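Local coordinates for protein Exo-alpha-sialidase (Clostridium perfringens, PDB 2V72) that binds galactose through a family 32 carbohydrate-binding module of a large sialidase toxin, probably helping to hold the enzyme on glycans that carry this sugar, at residues S75-K83 with G129-A137. Residues are numbered along the deposited sequence; the frame is centred on the assembly and turned at random.
Sequences SGNNGFITK and GVGGFASIA. With CA (calcium ion), chain B; GAL (beta-D-galactopyranose), chain C.
At the galactose-binding end of the beta-sandwich, the type II turn Asn77–Phe80 packs together with residues 129–135. Gly79 lies at the centre: its N donates to Val130 O (2.8 Å), and its O accepts from Ser135 N (2.9 Å). Val130 N in turn reaches Phe80 O (3.0 Å), next to the antiparallel non-hydrogen-bonded pair Ile81–Gly129. The Val130 side chain lies against the turn, CG1 3.2 Å from Phe80 CB and CG2 3.4 Å from Asn77 O; with chi1 nearly eclipsed (5°), the detail of this close fit is doubtful. A chi1 of 56° tucks Ser135 OG in beside its own main chain, where it donates to an in-plane lone pair of Asn78 O at 2.9 Å. Arg73 NH1 also hydrogen-bonds to Asn78 O and to galactose, which links the turn to the sugar site. On the sugar side of the turn, the Asn78 side chain runs alongside the Phe133 ring, its amide steeply inclined to it (69°); OD1 of Asn78 sits at the ring edge, 3.7 Å from Phe133 CD1. Asn78 CB comes 3.3 Å from galactose O4. Further along, Ala137 O binds the calcium ion. Loops at one end of a beta-sandwich form the sugar site of this F5/8 type C (discoidin-like) fold, here a family 32 module.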
ATOM      1  N   SER A  75     -13.150  -1.402   9.456  1.00 52.23           N
ATOM      2  CA  SER A  75     -13.693  -2.205  10.547  1.00 51.96           C
ATOM      3  C   SER A  75     -12.789  -3.429  10.753  1.00 51.80           C
ATOM      4  O   SER A  75     -12.169  -3.911   9.802  1.00 51.99           O
ATOM      5  CB  SER A  75     -15.119  -2.633  10.203  1.00 51.87           C
ATOM      6  OG  SER A  75     -15.585  -3.635  11.079  1.00 52.13           O
ATOM      7  N   GLY A  76     -12.713  -3.923  11.987  1.00 51.41           N
ATOM      8  CA  GLY A  76     -11.795  -5.009  12.338  1.00 50.91           C
ATOM      9  C   GLY A  76     -10.375  -4.498  12.498  1.00 50.69           C
ATOM     10  O   GLY A  76     -10.077  -3.366  12.120  1.00 50.56           O
ATOM     11  N   ASN A  77      -9.490  -5.318  13.062  1.00 50.52           N
ATOM     12  CA  ASN A  77      -8.077  -4.918  13.177  1.00 50.44           C
ATOM     13  C   ASN A  77      -7.042  -5.803  12.455  1.00 49.81           C
ATOM     14  O   ASN A  77      -5.890  -5.401  12.279  1.00 49.69           O
ATOM     15  CB  ASN A  77      -7.679  -4.640  14.641  1.00 50.70           C
ATOM     16  CG  ASN A  77      -7.730  -5.874  15.533  1.00 52.65           C
ATOM     17  OD1 ASN A  77      -7.382  -5.797  16.718  1.00 54.49           O
ATOM     18  ND2 ASN A  77      -8.159  -7.009  14.983  1.00 53.93           N
ATOM     19  N   ASN A  78      -7.462  -6.991  12.025  1.00 48.98           N
ATOM     20  CA  ASN A  78      -6.563  -7.934  11.357  1.00 48.30           C
ATOM     21  C   ASN A  78      -5.845  -7.313  10.170  1.00 47.64           C
ATOM     22  O   ASN A  78      -6.479  -6.801   9.240  1.00 47.14           O
ATOM     23  CB  ASN A  78      -7.317  -9.193  10.904  1.00 48.35           C
ATOM     24  CG  ASN A  78      -7.319 -10.286  11.954  1.00 48.20           C
ATOM     25  OD1 ASN A  78      -6.397 -10.396  12.762  1.00 49.37           O
ATOM     26  ND2 ASN A  78      -8.350 -11.114  11.934  1.00 48.32           N
ATOM     27  N   GLY A  79      -4.518  -7.354  10.216  1.00 47.23           N
ATOM     28  CA  GLY A  79      -3.702  -6.842   9.123  1.00 47.06           C
ATOM     29  C   GLY A  79      -3.332  -5.372   9.194  1.00 46.95           C
ATOM     30  O   GLY A  79      -2.745  -4.843   8.250  1.00 47.07           O
ATOM     31  N   PHE A  80      -3.689  -4.701  10.292  1.00 46.67           N
ATOM     32  CA  PHE A  80      -3.155  -3.374  10.560  1.00 46.41           C
ATOM     33  C   PHE A  80      -1.645  -3.556  10.451  1.00 46.89           C
ATOM     34  O   PHE A  80      -1.055  -4.301  11.235  1.00 46.91           O
ATOM     35  CB  PHE A  80      -3.501  -2.885  11.981  1.00 45.72           C
ATOM     36  CG  PHE A  80      -4.892  -2.309  12.142  1.00 44.27           C
ATOM     37  CD1 PHE A  80      -5.370  -2.005  13.416  1.00 43.86           C
ATOM     38  CD2 PHE A  80      -5.717  -2.067  11.054  1.00 43.43           C
ATOM     39  CE1 PHE A  80      -6.652  -1.464  13.604  1.00 43.60           C
ATOM     40  CE2 PHE A  80      -6.997  -1.526  11.233  1.00 43.81           C
ATOM     41  CZ  PHE A  80      -7.462  -1.224  12.510  1.00 43.26           C
ATOM     42  N   ILE A  81      -1.026  -2.917   9.463  1.00 47.18           N
ATOM     43  CA  ILE A  81       0.422  -3.017   9.294  1.00 47.54           C
ATOM     44  C   ILE A  81       1.112  -2.153  10.346  1.00 48.12           C
ATOM     45  O   ILE A  81       0.798  -0.968  10.479  1.00 48.21           O
ATOM     46  CB  ILE A  81       0.871  -2.619   7.862  1.00 47.41           C
ATOM     47  CG1 ILE A  81       0.136  -3.486   6.824  1.00 47.19           C
ATOM     48  CG2 ILE A  81       2.396  -2.735   7.731  1.00 47.49           C
ATOM     49  CD1 ILE A  81       0.276  -3.039   5.386  1.00 47.03           C
ATOM     50  N   THR A  82       2.031  -2.761  11.097  1.00 48.59           N
ATOM     51  CA  THR A  82       2.739  -2.073  12.178  1.00 49.24           C
ATOM     52  C   THR A  82       4.192  -1.716  11.835  1.00 49.59           C
ATOM     53  O   THR A  82       4.737  -0.752  12.372  1.00 49.91           O
ATOM     54  CB  THR A  82       2.733  -2.899  13.487  1.00 49.35           C
ATOM     55  OG1 THR A  82       3.419  -4.140  13.273  1.00 49.25           O
ATOM     56  CG2 THR A  82       1.305  -3.157  13.974  1.00 48.74           C
ATOM     57  N   LYS A  83       4.817  -2.509  10.967  1.00 49.64           N
ATOM     58  CA  LYS A  83       6.185  -2.264  10.514  1.00 50.03           C
ATOM     59  C   LYS A  83       6.233  -2.443   8.994  1.00 50.08           C
ATOM     60  O   LYS A  83       5.753  -3.455   8.459  1.00 50.09           O
ATOM     61  CB  LYS A  83       7.162  -3.214  11.214  1.00 50.08           C
ATOM     62  CG  LYS A  83       8.597  -2.708  11.287  1.00 50.87           C
ATOM     63  CD  LYS A  83       9.552  -3.759  11.842  1.00 50.84           C
ATOM     64  CE  LYS A  83      10.985  -3.241  11.802  1.00 53.14           C
ATOM     65  NZ  LYS A  83      12.009  -4.304  11.520  1.00 53.82           N
ATOM     66  N   GLY A 129       2.325  -7.067  11.219  1.00 50.15           N
ATOM     67  CA  GLY A 129       0.932  -6.644  11.163  1.00 49.77           C
ATOM     68  C   GLY A 129       0.125  -7.492  12.126  1.00 49.76           C
ATOM     69  O   GLY A 129       0.522  -8.615  12.438  1.00 49.92           O
ATOM     70  N   VAL A 130      -1.000  -6.968  12.609  1.00 49.61           N
ATOM     71  CA  VAL A 130      -1.785  -7.696  13.616  1.00 49.62           C
ATOM     72  C   VAL A 130      -2.453  -8.958  13.075  1.00 49.33           C
ATOM     73  O   VAL A 130      -2.981  -8.979  11.953  1.00 49.26           O
ATOM     74  CB  VAL A 130      -2.769  -6.782  14.453  1.00 49.67           C
ATOM     75  CG1 VAL A 130      -2.785  -5.357  13.954  1.00 49.81           C
ATOM     76  CG2 VAL A 130      -4.183  -7.364  14.536  1.00 50.01           C
ATOM     77  N   GLY A 131      -2.388 -10.009  13.892  1.00 48.84           N
ATOM     78  CA  GLY A 131      -2.869 -11.332  13.528  1.00 48.27           C
ATOM     79  C   GLY A 131      -1.898 -12.056  12.617  1.00 48.02           C
ATOM     80  O   GLY A 131      -2.119 -13.219  12.279  1.00 48.22           O
ATOM     81  N   GLY A 132      -0.820 -11.370  12.232  1.00 47.50           N
ATOM     82  CA  GLY A 132       0.151 -11.888  11.268  1.00 46.85           C
ATOM     83  C   GLY A 132      -0.327 -11.694   9.838  1.00 46.61           C
ATOM     84  O   GLY A 132       0.119 -12.390   8.928  1.00 46.77           O
ATOM     85  N   PHE A 133      -1.242 -10.747   9.647  1.00 46.40           N
ATOM     86  CA  PHE A 133      -1.784 -10.414   8.327  1.00 45.87           C
ATOM     87  C   PHE A 133      -1.370  -9.013   7.880  1.00 45.53           C
ATOM     88  O   PHE A 133      -0.762  -8.259   8.638  1.00 45.04           O
ATOM     89  CB  PHE A 133      -3.318 -10.492   8.330  1.00 46.18           C
ATOM     90  CG  PHE A 133      -3.863 -11.804   8.817  1.00 46.82           C
ATOM     91  CD1 PHE A 133      -4.400 -11.914  10.094  1.00 46.77           C
ATOM     92  CD2 PHE A 133      -3.832 -12.932   7.999  1.00 47.66           C
ATOM     93  CE1 PHE A 133      -4.904 -13.130  10.554  1.00 47.95           C
ATOM     94  CE2 PHE A 133      -4.328 -14.152   8.445  1.00 47.83           C
ATOM     95  CZ  PHE A 133      -4.867 -14.252   9.725  1.00 47.49           C
ATOM     96  N   ALA A 134      -1.710  -8.686   6.636  1.00 45.03           N
ATOM     97  CA  ALA A 134      -1.567  -7.343   6.103  1.00 44.41           C
ATOM     98  C   ALA A 134      -2.853  -7.016   5.358  1.00 44.06           C
ATOM     99  O   ALA A 134      -3.330  -7.835   4.557  1.00 44.10           O
ATOM    100  CB  ALA A 134      -0.368  -7.265   5.158  1.00 44.47           C
ATOM    101  N   SER A 135      -3.415  -5.843   5.643  1.00 42.96           N
ATOM    102  CA  SER A 135      -4.577  -5.325   4.931  1.00 42.30           C
ATOM    103  C   SER A 135      -4.440  -3.829   4.640  1.00 42.52           C
ATOM    104  O   SER A 135      -3.828  -3.086   5.418  1.00 42.48           O
ATOM    105  CB  SER A 135      -5.881  -5.618   5.688  1.00 42.35           C
ATOM    106  OG  SER A 135      -5.877  -5.109   7.013  1.00 41.70           O
ATOM    107  N   ILE A 136      -4.979  -3.419   3.493  1.00 42.44           N
ATOM    108  CA  ILE A 136      -5.065  -2.027   3.077  1.00 42.44           C
ATOM    109  C   ILE A 136      -6.392  -1.894   2.337  1.00 43.07           C
ATOM    110  O   ILE A 136      -6.627  -2.582   1.341  1.00 43.07           O
ATOM    111  CB  ILE A 136      -3.891  -1.600   2.131  1.00 42.47           C
ATOM    112  CG1 ILE A 136      -2.556  -1.536   2.887  1.00 42.06           C
ATOM    113  CG2 ILE A 136      -4.177  -0.240   1.482  1.00 41.89           C
ATOM    114  CD1 ILE A 136      -1.329  -1.367   1.987  1.00 41.79           C
ATOM    115  N   ALA A 137      -7.264  -1.023   2.833  1.00 43.43           N
ATOM    116  CA  ALA A 137      -8.567  -0.813   2.205  1.00 43.72           C
ATOM    117  C   ALA A 137      -8.478   0.168   1.038  1.00 43.74           C
ATOM    118  O   ALA A 137      -9.163  -0.008   0.030  1.00 43.80           O
ATOM    119  CB  ALA A 137      -9.615  -0.362   3.243  1.00 43.54           C
TER
HETATM  120 CA    CA B1139     -10.935  -0.428  -1.408  1.00 42.43          CA
HETATM  121  C1  GAL C1140     -11.901 -12.190   9.794  1.00 48.53           C
HETATM  122  C2  GAL C1140     -11.803 -10.820   9.127  1.00 48.85           C
HETATM  123  C3  GAL C1140     -11.082 -10.916   7.778  1.00 48.25           C
HETATM  124  C4  GAL C1140      -9.788 -11.727   7.868  1.00 48.00           C
HETATM  125  C5  GAL C1140     -10.000 -13.039   8.609  1.00 48.42           C
HETATM  126  C6  GAL C1140      -8.670 -13.761   8.811  1.00 47.79           C
HETATM  127  O1  GAL C1140     -12.381 -12.014  11.102  1.00 49.22           O
HETATM  128  O2  GAL C1140     -13.091 -10.259   8.978  1.00 48.29           O
HETATM  129  O3  GAL C1140     -10.766  -9.620   7.328  1.00 47.96           O
HETATM  130  O4  GAL C1140      -8.798 -10.981   8.541  1.00 47.65           O
HETATM  131  O5  GAL C1140     -10.622 -12.799   9.867  1.00 49.00           O
HETATM  132  O6  GAL C1140      -8.908 -15.107   9.165  1.00 47.84           O
HETATM  133  O   HOH W   1      -2.682  -1.484   7.431  1.00 45.45           O